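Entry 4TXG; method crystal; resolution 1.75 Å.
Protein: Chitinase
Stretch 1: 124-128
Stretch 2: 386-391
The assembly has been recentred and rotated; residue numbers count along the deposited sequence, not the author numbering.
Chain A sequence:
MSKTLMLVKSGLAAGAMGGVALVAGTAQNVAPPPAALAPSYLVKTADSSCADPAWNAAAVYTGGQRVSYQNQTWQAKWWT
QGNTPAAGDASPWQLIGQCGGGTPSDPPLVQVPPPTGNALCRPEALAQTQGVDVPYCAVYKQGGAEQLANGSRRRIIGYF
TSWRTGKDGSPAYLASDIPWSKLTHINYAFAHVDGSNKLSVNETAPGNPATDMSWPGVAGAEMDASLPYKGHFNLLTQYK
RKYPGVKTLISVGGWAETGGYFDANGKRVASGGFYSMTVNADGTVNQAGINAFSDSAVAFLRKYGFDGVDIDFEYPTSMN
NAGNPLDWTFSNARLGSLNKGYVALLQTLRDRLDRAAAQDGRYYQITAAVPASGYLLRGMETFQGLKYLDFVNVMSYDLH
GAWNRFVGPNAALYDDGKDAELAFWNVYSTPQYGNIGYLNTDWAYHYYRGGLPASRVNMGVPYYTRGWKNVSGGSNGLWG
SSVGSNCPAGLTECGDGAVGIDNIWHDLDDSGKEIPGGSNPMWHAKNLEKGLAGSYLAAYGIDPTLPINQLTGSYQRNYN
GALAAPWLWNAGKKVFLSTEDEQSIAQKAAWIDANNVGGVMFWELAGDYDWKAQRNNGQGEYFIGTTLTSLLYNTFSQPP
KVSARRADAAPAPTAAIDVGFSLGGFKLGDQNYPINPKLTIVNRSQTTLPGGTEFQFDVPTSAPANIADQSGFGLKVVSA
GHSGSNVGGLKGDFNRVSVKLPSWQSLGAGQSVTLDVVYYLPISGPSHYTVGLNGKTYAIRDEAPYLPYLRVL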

ATOM      1  N   GLU A 124      -7.102  17.343   1.559  1.00 10.10           N
ATOM      2  CA  GLU A 124      -7.968  17.118   2.709  1.00 10.81           C
ATOM      3  C   GLU A 124      -7.299  16.247   3.776  1.00  9.28           C
ATOM      4  O   GLU A 124      -6.797  15.170   3.474  1.00 10.29           O
ATOM      5  N   ALA A 125      -7.296  16.746   5.011  1.00  9.64           N
ATOM      6  CA  ALA A 125      -6.801  16.023   6.188  1.00 10.46           C
ATOM      7  C   ALA A 125      -5.279  15.823   6.234  1.00 11.96           C
ATOM      8  O   ALA A 125      -4.764  15.192   7.161  1.00 12.00           O
ATOM      9  N   LEU A 126      -4.548  16.359   5.265  1.00  8.58           N
ATOM     10  CA  LEU A 126      -3.086  16.229   5.310  1.00  9.80           C
ATOM     11  C   LEU A 126      -2.492  17.127   6.393  1.00 12.25           C
ATOM     12  O   LEU A 126      -2.858  18.296   6.528  1.00 12.23           O
ATOM     13  N   ALA A 127      -1.573  16.572   7.176  1.00  8.95           N
ATOM     14  CA  ALA A 127      -0.934  17.338   8.231  1.00 14.24           C
ATOM     15  C   ALA A 127       0.137  18.254   7.650  1.00 21.94           C
ATOM     16  O   ALA A 127       1.143  17.782   7.133  1.00 32.08           O
ATOM     17  N   GLN A 128      -0.067  19.562   7.739  1.00 26.07           N
ATOM     18  CA  GLN A 128       0.959  20.480   7.254  1.00 29.02           C
ATOM     19  C   GLN A 128       1.894  20.902   8.378  1.00 26.71           C
ATOM     20  O   GLN A 128       1.484  21.046   9.526  1.00 28.44           O
ATOM     21  N   LEU A 386      -0.891   8.010   8.881  1.00  6.15           N
ATOM     22  CA  LEU A 386      -1.554   8.353   7.619  1.00  8.86           C
ATOM     23  C   LEU A 386      -1.644   9.863   7.365  1.00  7.73           C
ATOM     24  O   LEU A 386      -1.601  10.302   6.216  1.00  6.89           O
ATOM     25  N   LYS A 387      -1.745  10.656   8.430  1.00  7.52           N
ATOM     26  CA  LYS A 387      -1.921  12.095   8.276  1.00  8.01           C
ATOM     27  C   LYS A 387      -0.713  12.771   7.612  1.00  9.70           C
ATOM     28  O   LYS A 387      -0.831  13.883   7.115  1.00  9.83           O
ATOM     29  N   TYR A 388       0.440  12.103   7.594  1.00  9.58           N
ATOM     30  CA  TYR A 388       1.643  12.701   7.008  1.00  9.14           C
ATOM     31  C   TYR A 388       1.816  12.396   5.522  1.00  7.83           C
ATOM     32  O   TYR A 388       2.691  12.962   4.870  1.00  8.44           O
ATOM     33  N   LEU A 389       0.992  11.495   4.993  1.00  6.57           N
ATOM     34  CA  LEU A 389       1.215  10.959   3.659  1.00  6.41           C
ATOM     35  C   LEU A 389       0.357  11.636   2.599  1.00  7.70           C
ATOM     36  O   LEU A 389      -0.869  11.728   2.731  1.00  6.65           O
ATOM     37  N   ASP A 390       0.999  12.109   1.539  1.00  6.70           N
ATOM     38  CA  ASP A 390       0.236  12.654   0.423  1.00  7.20           C
ATOM     39  C   ASP A 390      -0.765  11.634  -0.098  1.00 10.11           C
ATOM     40  O   ASP A 390      -1.908  11.976  -0.395  1.00  8.08           O
ATOM     41  N   PHE A 391      -0.330  10.382  -0.214  1.00  7.20           N
ATOM     42  CA  PHE A 391      -1.260   9.289  -0.465  1.00  6.34           C
ATOM     43  C   PHE A 391      -0.619   7.956  -0.135  1.00  7.21           C
ATOM     44  O   PHE A 391       0.597   7.882   0.079  1.00  6.08           O
TER

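The contact between these two stretches is small, about 255 Å² counting both sides, and it is organised around Leu126, Ala127 and Lys387. Its one hydrogen bond is made by the backbones: Ala127 N donates to Lys387 O at 2.8 Å, with a nearly straight N-H...O angle of 169°. This bond lies in the middle of the contact, with the Leu126 and Ala127 side chains packing around it.

Leu126 has the most surface covered. Its CA-to-CB bond points sideways, but with chi1 t and chi2 p the end of the side chain comes nearer to the second stretch. There Leu126 CD1 lies 3.4 Å from Lys387 O and 3.4 Å from Leu389 O, and 3.8 Å from Tyr388 C, so the methyl packs against backbone as the chain leaves its 3-10 segment. Leu126 CD2 lies 3.9 Å from Asp390 OD1. This is a van der Waals approach to a carboxylate whose oxygens are hydrogen-bonded elsewhere in the structure. A branched, apolar residue suits this buried site because its two methyls can occupy neighbouring places.

Ala127 points toward the second stretch, and its single methyl meets two larger side chains. Ala127 CB sits 3.6 Å from Lys387 CE and 4.0 Å from Tyr388 CD1, approaching the tyrosine ring obliquely. The short side chain allows this closeness while the backbone bond is kept.

Lys387 leaves its backbone sideways and adopts p, t, m, t from chi1 to chi4. Its aliphatic portion packs against the Ala127 methyl, while the exposed residue can keep its ammonium group in a polar setting. The Lys387 side chain contributes through its methylenes, and its carbonyl through the hydrogen bond from Ala127 N; no salt bridge crosses the stretches. Tyr388, chi1 m, has a CA-to-CB bond directed away, yet its ring still borders the alanine methyl. Glu124 and Gln128, at the ends of the first stretch, take no part in the contact.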

ATOM      1  CB  GLU A 124      -9.281  16.471   2.259  1.00 11.35           C
ATOM      2  CG  GLU A 124     -10.212  16.090   3.406  1.00 14.97           C
ATOM      3  CD  GLU A 124     -11.463  15.370   2.920  1.00 20.84           C
ATOM      4  OE1 GLU A 124     -11.791  15.485   1.721  1.00 21.06           O
ATOM      5  OE2 GLU A 124     -12.110  14.679   3.730  1.00 19.64           O
ATOM      6  CB  ALA A 125      -7.507  14.663   6.310  1.00  9.55           C
ATOM      7  CB  LEU A 126      -2.461  16.560   3.951  1.00  8.23           C
ATOM      8  CG  LEU A 126      -0.934  16.401   3.810  1.00 10.11           C
ATOM      9  CD1 LEU A 126      -0.504  14.942   3.873  1.00  8.24           C
ATOM     10  CD2 LEU A 126      -0.454  17.032   2.507  1.00  9.07           C
ATOM     11  CB  ALA A 127      -0.325  16.404   9.263  1.00 16.67           C
ATOM     12  CB  GLN A 128       0.347  21.726   6.610  1.00 33.87           C
ATOM     13  CG  GLN A 128       1.410  22.653   6.009  1.00 34.14           C
ATOM     14  CD  GLN A 128       0.927  24.067   5.786  1.00 35.01           C
ATOM     15  OE1 GLN A 128      -0.246  24.294   5.480  1.00 43.80           O
ATOM     16  NE2 GLN A 128       1.831  25.034   5.939  1.00 20.53           N
ATOM     17  CB  LEU A 386      -2.964   7.755   7.573  1.00  7.89           C
ATOM     18  CG  LEU A 386      -3.030   6.225   7.465  1.00  6.26           C
ATOM     19  CD1 LEU A 386      -4.479   5.764   7.501  1.00  7.87           C
ATOM     20  CD2 LEU A 386      -2.365   5.749   6.186  1.00  6.78           C
ATOM     21  CB  LYS A 387      -2.193  12.756   9.631  1.00  8.62           C
ATOM     22  CG  LYS A 387      -1.026  12.654  10.600  1.00 12.33           C
ATOM     23  CD  LYS A 387      -1.387  13.119  12.022  1.00 21.45           C
ATOM     24  CE  LYS A 387      -1.675  14.604  12.083  1.00 33.61           C
ATOM     25  NZ  LYS A 387      -1.735  15.102  13.494  1.00 37.39           N
ATOM     26  CB  TYR A 388       2.885  12.232   7.778  1.00  6.74           C
ATOM     27  CG  TYR A 388       2.788  12.577   9.246  1.00  7.20           C
ATOM     28  CD1 TYR A 388       2.763  13.905   9.660  1.00 11.06           C
ATOM     29  CD2 TYR A 388       2.689  11.582  10.211  1.00 10.44           C
ATOM     30  CE1 TYR A 388       2.653  14.239  10.997  1.00 14.31           C
ATOM     31  CE2 TYR A 388       2.573  11.913  11.562  1.00 13.36           C
ATOM     32  CZ  TYR A 388       2.560  13.243  11.940  1.00 18.78           C
ATOM     33  OH  TYR A 388       2.449  13.588  13.274  1.00 19.57           O
ATOM     34  CB  LEU A 389       0.937   9.451   3.645  1.00  6.16           C
ATOM     35  CG  LEU A 389       1.795   8.667   4.631  1.00  8.60           C
ATOM     36  CD1 LEU A 389       1.339   7.210   4.706  1.00  8.42           C
ATOM     37  CD2 LEU A 389       3.257   8.749   4.210  1.00 10.05           C
ATOM     38  CB  ASP A 390       1.170  13.098  -0.689  1.00  7.10           C
ATOM     39  CG  ASP A 390       1.906  14.357  -0.330  1.00  7.35           C
ATOM     40  OD1 ASP A 390       1.375  15.453  -0.616  1.00  7.64           O
ATOM     41  OD2 ASP A 390       2.991  14.253   0.276  1.00  8.87           O
ATOM     42  CB  PHE A 391      -1.795   9.302  -1.920  1.00  6.51           C
ATOM     43  CG  PHE A 391      -0.735   9.256  -2.996  1.00  6.62           C
ATOM     44  CD1 PHE A 391      -0.159   8.053  -3.378  1.00  8.16           C
ATOM     45  CD2 PHE A 391      -0.373  10.411  -3.680  1.00  6.93           C
ATOM     46  CE1 PHE A 391       0.783   7.999  -4.404  1.00 10.64           C
ATOM     47  CE2 PHE A 391       0.586  10.371  -4.700  1.00  8.90           C
ATOM     48  CZ  PHE A 391       1.158   9.161  -5.063  1.00 10.00           C
TER